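Long-range contacts in interferon alpha/beta receptor 1 (PDB 3WCY), which forms, together with IFNAR2, the heterodimeric receptor for type I interferons that activates JAK-STAT signalling, and is represented here by its own extracellular part: residues I95-A100 against P181-H186; A100-P105 against N128-E133; I120-Q125 against F137-R142. All coordinates share one frame; numbering follows the deposited sequence.

Interaction 1 of 3, residues I95-A100 against P181-H186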
loop_
_atom_site.group_PDB
_atom_site.type_symbol
_atom_site.label_atom_id
_atom_site.label_comp_id
_atom_site.label_asym_id
_atom_site.label_seq_id
_atom_site.Cartn_x
_atom_site.Cartn_y
_atom_site.Cartn_z
ATOM N N ILE A 95 11.789 26.833 -1.538
ATOM C CA ILE A 95 11.983 25.384 -1.521
ATOM C C ILE A 95 11.339 24.860 -2.827
ATOM O O ILE A 95 10.122 25.003 -2.989
ATOM C CB ILE A 95 11.390 24.717 -0.245
ATOM C CG1 ILE A 95 12.023 25.276 1.044
ATOM C CG2 ILE A 95 11.529 23.195 -0.297
ATOM C CD1 ILE A 95 11.090 26.161 1.847
ATOM N N PRO A 96 12.127 24.288 -3.775
ATOM C CA PRO A 96 11.543 23.851 -5.062
ATOM C C PRO A 96 10.396 22.833 -5.035
ATOM O O PRO A 96 9.606 22.803 -5.974
ATOM C CB PRO A 96 12.753 23.353 -5.864
ATOM C CG PRO A 96 13.821 23.109 -4.860
ATOM C CD PRO A 96 13.592 24.089 -3.757
ATOM N N PHE A 97 10.288 22.033 -3.963
ATOM C CA PHE A 97 9.268 20.995 -3.773
ATOM C C PHE A 97 7.810 21.504 -3.700
ATOM O O PHE A 97 6.886 20.718 -3.917
ATOM C CB PHE A 97 9.635 20.110 -2.563
ATOM C CG PHE A 97 8.725 18.944 -2.252
ATOM C CD1 PHE A 97 8.464 17.966 -3.208
ATOM C CD2 PHE A 97 8.163 18.798 -0.989
ATOM C CE1 PHE A 97 7.625 16.888 -2.917
ATOM C CE2 PHE A 97 7.346 17.704 -0.694
ATOM C CZ PHE A 97 7.078 16.761 -1.661
ATOM N N TYR A 98 7.599 22.802 -3.417
ATOM C CA TYR A 98 6.252 23.375 -3.343
ATOM C C TYR A 98 5.783 23.972 -4.686
ATOM O O TYR A 98 4.594 23.906 -5.003
ATOM C CB TYR A 98 6.152 24.432 -2.223
ATOM C CG TYR A 98 6.424 23.927 -0.822
ATOM C CD1 TYR A 98 5.531 23.072 -0.180
ATOM C CD2 TYR A 98 7.520 24.386 -0.095
ATOM C CE1 TYR A 98 5.761 22.626 1.122
ATOM C CE2 TYR A 98 7.750 23.964 1.216
ATOM C CZ TYR A 98 6.866 23.083 1.822
ATOM O OH TYR A 98 7.090 22.656 3.111
ATOM N N THR A 99 6.710 24.557 -5.460
ATOM C CA THR A 99 6.404 25.188 -6.749
ATOM C C THR A 99 6.481 24.241 -7.954
ATOM O O THR A 99 6.024 24.610 -9.044
ATOM C CB THR A 99 7.251 26.459 -6.961
ATOM O OG1 THR A 99 8.632 26.163 -6.729
ATOM C CG2 THR A 99 6.797 27.625 -6.087
ATOM N N ALA A 100 7.055 23.035 -7.769
ATOM C CA ALA A 100 7.222 22.044 -8.842
ATOM C C ALA A 100 5.924 21.349 -9.253
ATOM O O ALA A 100 5.164 20.886 -8.399
ATOM C CB ALA A 100 8.272 21.016 -8.459
ATOM N N PRO A 181 -2.074 11.976 -3.791
ATOM C CA PRO A 181 -3.238 12.139 -2.899
ATOM C C PRO A 181 -3.017 12.828 -1.556
ATOM O O PRO A 181 -4.002 13.169 -0.897
ATOM C CB PRO A 181 -3.769 10.709 -2.737
ATOM C CG PRO A 181 -2.602 9.840 -2.995
ATOM C CD PRO A 181 -1.805 10.545 -4.049
ATOM N N SER A 182 -1.751 13.039 -1.148
ATOM C CA SER A 182 -1.432 13.677 0.130
ATOM C C SER A 182 -0.903 15.108 0.002
ATOM O O SER A 182 -1.250 15.955 0.827
ATOM C CB SER A 182 -0.478 12.808 0.944
ATOM O OG SER A 182 -1.051 11.536 1.212
ATOM N N LEU A 183 -0.079 15.383 -1.024
ATOM C CA LEU A 183 0.505 16.709 -1.235
ATOM C C LEU A 183 -0.318 17.606 -2.168
ATOM O O LEU A 183 0.259 18.424 -2.892
ATOM C CB LEU A 183 1.964 16.593 -1.705
ATOM C CG LEU A 183 2.893 17.742 -1.329
ATOM C CD1 LEU A 183 3.760 17.379 -0.154
ATOM C CD2 LEU A 183 3.757 18.141 -2.501
ATOM N N LYS A 184 -1.670 17.474 -2.137
ATOM C CA LYS A 184 -2.616 18.299 -2.911
ATOM C C LYS A 184 -2.522 18.155 -4.461
ATOM O O LYS A 184 -3.544 17.909 -5.111
ATOM C CB LYS A 184 -2.489 19.776 -2.476
ATOM C CG LYS A 184 -3.736 20.630 -2.639
ATOM C CD LYS A 184 -3.621 21.945 -1.845
ATOM C CE LYS A 184 -2.532 22.878 -2.343
ATOM N NZ LYS A 184 -2.387 24.075 -1.479
ATOM N N LYS A 185 -1.306 18.319 -5.030
ATOM C CA LYS A 185 -0.976 18.277 -6.457
ATOM C C LYS A 185 -1.488 17.081 -7.277
ATOM O O LYS A 185 -1.832 16.030 -6.729
ATOM C CB LYS A 185 0.525 18.517 -6.678
ATOM C CG LYS A 185 0.907 19.991 -6.616
ATOM C CD LYS A 185 1.705 20.329 -5.364
ATOM C CE LYS A 185 3.176 20.521 -5.650
ATOM N NZ LYS A 185 3.438 21.771 -6.419
ATOM N N HIS A 186 -1.550 17.275 -8.609
ATOM C CA HIS A 186 -2.025 16.315 -9.610
ATOM C C HIS A 186 -1.361 16.593 -10.971
ATOM O O HIS A 186 -0.741 17.646 -11.161
ATOM C CB HIS A 186 -3.564 16.359 -9.718
ATOM C CG HIS A 186 -4.110 17.737 -9.925
ATOM N ND1 HIS A 186 -4.306 18.605 -8.861
ATOM C CD2 HIS A 186 -4.465 18.364 -11.070
ATOM C CE1 HIS A 186 -4.774 19.722 -9.391
ATOM N NE2 HIS A 186 -4.888 19.625 -10.716
#

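Interaction 2 of 3, residues A100-P105 against N128-E133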
loop_
_atom_site.group_PDB
_atom_site.type_symbol
_atom_site.label_atom_id
_atom_site.label_comp_id
_atom_site.label_asym_id
_atom_site.label_seq_id
_atom_site.Cartn_x
_atom_site.Cartn_y
_atom_site.Cartn_z
ATOM N N ALA A 100 7.055 23.035 -7.769
ATOM C CA ALA A 100 7.222 22.044 -8.842
ATOM C C ALA A 100 5.924 21.349 -9.253
ATOM O O ALA A 100 5.164 20.886 -8.399
ATOM C CB ALA A 100 8.272 21.016 -8.459
ATOM N N HIS A 101 5.685 21.282 -10.571
ATOM C CA HIS A 101 4.519 20.647 -11.184
ATOM C C HIS A 101 4.844 19.207 -11.556
ATOM O O HIS A 101 6.018 18.850 -11.700
ATOM C CB HIS A 101 4.101 21.410 -12.452
ATOM C CG HIS A 101 3.490 22.748 -12.190
ATOM N ND1 HIS A 101 2.118 22.923 -12.164
ATOM C CD2 HIS A 101 4.088 23.938 -11.955
ATOM C CE1 HIS A 101 1.925 24.206 -11.919
ATOM N NE2 HIS A 101 3.081 24.858 -11.785
ATOM N N MET A 102 3.799 18.394 -11.750
ATOM C CA MET A 102 3.923 16.990 -12.132
ATOM C C MET A 102 3.657 16.796 -13.622
ATOM O O MET A 102 2.548 17.080 -14.091
ATOM C CB MET A 102 2.936 16.144 -11.332
ATOM C CG MET A 102 3.468 15.688 -10.019
ATOM S SD MET A 102 2.126 15.085 -8.987
ATOM C CE MET A 102 1.705 13.606 -9.838
ATOM N N SER A 103 4.664 16.286 -14.362
ATOM C CA SER A 103 4.534 15.995 -15.794
ATOM C C SER A 103 3.684 14.723 -15.930
ATOM O O SER A 103 3.664 13.944 -14.983
ATOM C CB SER A 103 5.905 15.800 -16.436
ATOM O OG SER A 103 6.529 14.620 -15.960
ATOM N N PRO A 104 2.936 14.493 -17.037
ATOM C CA PRO A 104 2.117 13.265 -17.119
ATOM C C PRO A 104 2.942 11.967 -17.022
ATOM O O PRO A 104 4.130 11.992 -17.360
ATOM C CB PRO A 104 1.398 13.406 -18.462
ATOM C CG PRO A 104 1.497 14.859 -18.811
ATOM C CD PRO A 104 2.802 15.304 -18.263
ATOM N N PRO A 105 2.381 10.844 -16.512
ATOM C CA PRO A 105 3.188 9.615 -16.413
ATOM C C PRO A 105 3.412 8.943 -17.771
ATOM O O PRO A 105 2.529 9.001 -18.630
ATOM C CB PRO A 105 2.369 8.732 -15.470
ATOM C CG PRO A 105 0.975 9.166 -15.648
ATOM C CD PRO A 105 0.996 10.618 -16.053
ATOM N N ASN A 128 15.160 13.587 -9.372
ATOM C CA ASN A 128 15.262 13.839 -7.935
ATOM C C ASN A 128 14.021 14.421 -7.269
ATOM O O ASN A 128 13.775 14.125 -6.095
ATOM C CB ASN A 128 16.524 14.621 -7.575
ATOM C CG ASN A 128 17.475 13.807 -6.721
ATOM O OD1 ASN A 128 17.166 13.415 -5.586
ATOM N ND2 ASN A 128 18.643 13.501 -7.259
ATOM N N MET A 129 13.245 15.237 -8.004
ATOM C CA MET A 129 12.021 15.873 -7.509
ATOM C C MET A 129 11.010 14.861 -6.958
ATOM O O MET A 129 10.402 15.116 -5.916
ATOM C CB MET A 129 11.377 16.733 -8.611
ATOM C CG MET A 129 10.325 17.710 -8.101
ATOM S SD MET A 129 10.948 18.937 -6.924
ATOM C CE MET A 129 11.921 19.977 -7.992
ATOM N N TRP A 130 10.849 13.715 -7.636
ATOM C CA TRP A 130 9.888 12.690 -7.227
ATOM C C TRP A 130 10.518 11.376 -6.743
ATOM O O TRP A 130 9.798 10.470 -6.313
ATOM C CB TRP A 130 8.835 12.485 -8.326
ATOM C CG TRP A 130 8.302 13.781 -8.862
ATOM C CD1 TRP A 130 8.591 14.345 -10.068
ATOM C CD2 TRP A 130 7.507 14.742 -8.149
ATOM N NE1 TRP A 130 7.968 15.566 -10.181
ATOM C CE2 TRP A 130 7.307 15.842 -9.013
ATOM C CE3 TRP A 130 6.923 14.772 -6.870
ATOM C CZ2 TRP A 130 6.553 16.957 -8.641
ATOM C CZ3 TRP A 130 6.168 15.875 -6.506
ATOM C CH2 TRP A 130 5.984 16.949 -7.388
ATOM N N ALA A 131 11.869 11.316 -6.738
ATOM C CA ALA A 131 12.695 10.190 -6.300
ATOM C C ALA A 131 12.327 9.650 -4.912
ATOM O O ALA A 131 12.667 8.504 -4.602
ATOM C CB ALA A 131 14.160 10.588 -6.329
ATOM N N LEU A 132 11.646 10.470 -4.079
ATOM C CA LEU A 132 11.192 10.095 -2.743
ATOM C C LEU A 132 9.673 10.190 -2.596
ATOM O O LEU A 132 9.151 9.924 -1.513
ATOM C CB LEU A 132 11.884 10.937 -1.667
ATOM C CG LEU A 132 13.406 10.883 -1.606
ATOM C CD1 LEU A 132 13.931 11.845 -0.541
ATOM C CD2 LEU A 132 13.916 9.451 -1.375
ATOM N N GLU A 133 8.963 10.556 -3.684
ATOM C CA GLU A 133 7.501 10.663 -3.695
ATOM C C GLU A 133 6.809 9.509 -4.415
ATOM O O GLU A 133 5.612 9.299 -4.205
ATOM C CB GLU A 133 7.038 12.022 -4.225
ATOM C CG GLU A 133 6.952 13.089 -3.149
ATOM C CD GLU A 133 8.273 13.526 -2.548
ATOM O OE1 GLU A 133 8.298 13.806 -1.328
ATOM O OE2 GLU A 133 9.283 13.583 -3.288
#

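Interaction 3 of 3, residues I120-Q125 against F137-R142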
loop_
_atom_site.group_PDB
_atom_site.type_symbol
_atom_site.label_atom_id
_atom_site.label_comp_id
_atom_site.label_asym_id
_atom_site.label_seq_id
_atom_site.Cartn_x
_atom_site.Cartn_y
_atom_site.Cartn_z
ATOM N N ILE A 120 2.631 1.813 -16.476
ATOM C CA ILE A 120 2.801 3.189 -16.028
ATOM C C ILE A 120 4.202 3.402 -15.464
ATOM O O ILE A 120 4.656 2.655 -14.593
ATOM C CB ILE A 120 1.706 3.621 -15.004
ATOM C CG1 ILE A 120 0.300 3.169 -15.419
ATOM C CG2 ILE A 120 1.741 5.126 -14.749
ATOM C CD1 ILE A 120 -0.550 2.713 -14.285
ATOM N N SER A 121 4.875 4.437 -15.960
ATOM C CA SER A 121 6.169 4.882 -15.466
ATOM C C SER A 121 5.885 6.202 -14.714
ATOM O O SER A 121 5.170 7.055 -15.256
ATOM C CB SER A 121 7.141 5.099 -16.617
ATOM O OG SER A 121 8.466 4.816 -16.206
ATOM N N PRO A 122 6.351 6.361 -13.447
ATOM C CA PRO A 122 6.048 7.594 -12.697
ATOM C C PRO A 122 6.719 8.850 -13.269
ATOM O O PRO A 122 7.721 8.707 -13.979
ATOM C CB PRO A 122 6.564 7.274 -11.292
ATOM C CG PRO A 122 7.641 6.285 -11.504
ATOM C CD PRO A 122 7.193 5.444 -12.653
ATOM N N PRO A 123 6.208 10.081 -12.980
ATOM C CA PRO A 123 6.871 11.298 -13.496
ATOM C C PRO A 123 8.352 11.393 -13.069
ATOM O O PRO A 123 8.652 11.392 -11.870
ATOM C CB PRO A 123 6.026 12.435 -12.901
ATOM C CG PRO A 123 4.724 11.825 -12.563
ATOM C CD PRO A 123 5.029 10.427 -12.160
ATOM N N GLY A 124 9.259 11.404 -14.047
ATOM C CA GLY A 124 10.700 11.440 -13.812
ATOM C C GLY A 124 11.388 10.135 -14.177
ATOM O O GLY A 124 10.981 9.063 -13.710
ATOM N N GLN A 125 12.465 10.220 -14.997
ATOM C CA GLN A 125 13.218 9.046 -15.481
ATOM C C GLN A 125 14.718 8.924 -15.015
ATOM O O GLN A 125 15.611 8.884 -15.867
ATOM C CB GLN A 125 13.094 8.919 -17.024
ATOM C CG GLN A 125 11.735 8.420 -17.514
ATOM C CD GLN A 125 11.757 8.071 -18.984
ATOM O OE1 GLN A 125 12.022 6.926 -19.375
ATOM N NE2 GLN A 125 11.469 9.048 -19.831
ATOM N N PHE A 137 2.381 8.503 -4.983
ATOM C CA PHE A 137 1.622 8.564 -6.237
ATOM C C PHE A 137 0.599 7.451 -6.432
ATOM O O PHE A 137 0.855 6.288 -6.127
ATOM C CB PHE A 137 2.546 8.585 -7.466
ATOM C CG PHE A 137 3.521 9.728 -7.618
ATOM C CD1 PHE A 137 3.122 11.040 -7.394
ATOM C CD2 PHE A 137 4.805 9.504 -8.093
ATOM C CE1 PHE A 137 4.021 12.098 -7.559
ATOM C CE2 PHE A 137 5.693 10.564 -8.280
ATOM C CZ PHE A 137 5.293 11.854 -8.016
ATOM N N SER A 138 -0.551 7.831 -6.976
ATOM C CA SER A 138 -1.654 6.952 -7.351
ATOM C C SER A 138 -1.949 7.297 -8.804
ATOM O O SER A 138 -1.497 8.340 -9.280
ATOM C CB SER A 138 -2.882 7.217 -6.483
ATOM O OG SER A 138 -3.980 6.405 -6.871
ATOM N N TYR A 139 -2.656 6.413 -9.519
ATOM C CA TYR A 139 -2.989 6.626 -10.932
ATOM C C TYR A 139 -4.451 6.331 -11.214
ATOM O O TYR A 139 -5.061 5.500 -10.534
ATOM C CB TYR A 139 -2.050 5.821 -11.867
ATOM C CG TYR A 139 -0.583 6.043 -11.565
ATOM C CD1 TYR A 139 0.096 7.144 -12.079
ATOM C CD2 TYR A 139 0.110 5.192 -10.703
ATOM C CE1 TYR A 139 1.436 7.378 -11.769
ATOM C CE2 TYR A 139 1.448 5.419 -10.381
ATOM C CZ TYR A 139 2.106 6.516 -10.917
ATOM O OH TYR A 139 3.419 6.757 -10.599
ATOM N N THR A 140 -5.028 7.061 -12.175
ATOM C CA THR A 140 -6.421 6.900 -12.599
ATOM C C THR A 140 -6.401 6.658 -14.112
ATOM O O THR A 140 -5.868 7.484 -14.860
ATOM C CB THR A 140 -7.282 8.130 -12.220
ATOM O OG1 THR A 140 -6.883 9.252 -13.008
ATOM C CG2 THR A 140 -7.218 8.482 -10.741
ATOM N N ILE A 141 -6.946 5.518 -14.553
ATOM C CA ILE A 141 -6.973 5.133 -15.963
ATOM C C ILE A 141 -8.368 5.320 -16.544
ATOM O O ILE A 141 -9.357 4.953 -15.907
ATOM C CB ILE A 141 -6.475 3.672 -16.217
ATOM C CG1 ILE A 141 -5.565 3.071 -15.099
ATOM C CG2 ILE A 141 -5.928 3.485 -17.633
ATOM C CD1 ILE A 141 -4.143 3.610 -14.968
ATOM N N ARG A 142 -8.428 5.851 -17.782
ATOM C CA ARG A 142 -9.647 6.055 -18.560
ATOM C C ARG A 142 -9.539 5.239 -19.845
ATOM O O ARG A 142 -8.582 5.401 -20.600
ATOM C CB ARG A 142 -9.845 7.534 -18.892
ATOM C CG ARG A 142 -10.545 8.340 -17.811
ATOM C CD ARG A 142 -10.793 9.744 -18.326
ATOM N NE ARG A 142 -11.354 10.631 -17.310
ATOM C CZ ARG A 142 -11.306 11.960 -17.368
ATOM N NH1 ARG A 142 -10.710 12.566 -18.390
ATOM N NH2 ARG A 142 -11.843 12.692 -16.399
#

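Interaction 1 of 3, residues I95-A100 against P181-H186
Lys-185 reaches across to the 95-100 segment with its ammonium group, and two hydrogen bonds make up the polar part of the contact. NZ of Lys-185 lies 2.8 Å from Tyr-98 O and 2.8 Å from Ala-100 O, so one charged group joins two backbone carbonyls two residues apart. In each bond the donor stands above the carbonyl plane, 55° out of it at Tyr-98 and 38° at Ala-100. The lysine chain is bent at chi2, chi3 and chi4, and the last bend (chi4 70°) turns NZ to where both oxygens are in bonding range.

The apolar part is a tip-to-tip meeting of Phe-97 and Leu-183. CE2 of Phe-97 lies 3.6 Å from CD1 of Leu-183, and its CZ is 3.7 Å from CD2, so both methyls of the leucine fork meet the far end of the ring.

Tyr-70 meets the Phe-97 ring edge-to-face, and Leu-183 also packs on an acidic side chain of another protein chain. The contact thus ties the weakly bonded helix 96-99, where the chain passes from the first fibronectin type-III repeat to the second, to the loop between strands 171-179 and 193-196, with strand 12-14 touching Ala-100.

Interaction 2 of 3, residues A100-P105 against N128-E133
The backbones come nearest at Ala-100 and Met-129, whose CA atoms are 7.9 Å apart, and at Met-102 and Trp-130; no hydrogen bond crosses between the two segments. The contact lies where the chain passes from the first fibronectin type-III repeat to the second: the short strand 100-101, still paired with strand 12-14, runs on past the loop that joins strands 116-121 and 138-145.

The indole of Trp-130 is the central group. Over one face lies Met-102, whose CG sits 4.0 Å from the centroid of the six-membered ring in a CH-pi contact, 26° off the ring normal. The thioether follows in a Met-aromatic contact, with SD of Met-102 4.8 Å from the same centroid. The opposite face carries CG of the preceding residue, Met-129, 3.6 Å above the plane of the Trp-130 ring, so the indole is held between two methionines. Backbone oxygens of the 100-105 segment meet its edge near the ring plane, His-101 O lying 3.6 Å from CZ2 of Trp-130.

Ala-100 supplies the second apolar touch. The Met-129 chain bends at both chi2 (61°) and chi3 (72°), which curls its end round the alanine methyl. Met-102 also rests on Ala-178 of strand 171-179, and Ser-187 OG bonds to its carbonyl oxygen. CB of Ala-100 meets the Met-129 sulfur itself, at 3.7 Å from SD.

Interaction 3 of 3, residues I120-Q125 against F137-R142
Tyr-139 lays one face of its ring under Ile-120, whose CG2 methyl sits 3.7 Å above the plane, displaced toward the rim. This is a CH-pi contact: CG2 of Ile-120 is 3.8 Å from the centroid of the Tyr-139 ring and 16° off the normal. The methyl stands closest to one side of the ring, CD1 and CE1, while the two side chains slide past each other in opposite directions. Ile-120 CG2 is anti to the backbone N and goes to the ring; CG1 lies beside that N (chi1 -44°), and CD1, carried on it, goes to Ile-141. Tyr-159 also meets the Tyr-139 ring, edge-to-face.

The second flat group, Phe-137, meets the two prolines. Pro-123 and Phe-137 reach tip to tip, CD of the proline lying 3.9 Å from CE2 of the ring, and CB of Pro-122 is a little farther off, 4.3 Å from CD2 of Phe-137.

The arrangement belongs to the beta-sandwich core of the second fibronectin type-III domain, at the end where strand 116-121 leaves its three-stranded sheet; strand 138-145 lies in a four-stranded one, and side chains of both fill the space between. The touching parts run 134° apart, and no hydrogen bond joins them.

Next to the tyrosine ring, Ile-120 and Ile-141 meet end methyl to end methyl, CD1 to CD1, at 3.8 Å. At the other end of Tyr-139, its hydroxyl abuts Pro-122, with OH 3.3 Å from CB of the proline. An alanine in place of Tyr-139 would probably leave a gap beneath the Ile-120 methyl and beside Pro-122, and deprive Tyr-159 of its stacking partner. Ile-141 packs in turn on Leu-174 of strand 171-179.

Overall arrangement
The three contacts form a continuous run from helix 96-99 into the beta-sandwich interior of the second fibronectin type-III domain. Centres of interactions 1 and 2 lie about 9 Å apart, those of 2 and 3 about 10 Å, and those of 1 and 3 about 15 Å. Interactions 1 and 2 share Ala-100, where helix 96-99 passes into strand 100-101. Trp-130 packs on Phe-97 of interaction 1 and on Phe-137 of interaction 3. Along the sequence, interactions 2 and 3 are both nested in the loop closed by interaction 1 and cross each other. The packing thus joins the end of the first repeat to the core of the second, consistent with a fixed placement of the two domains.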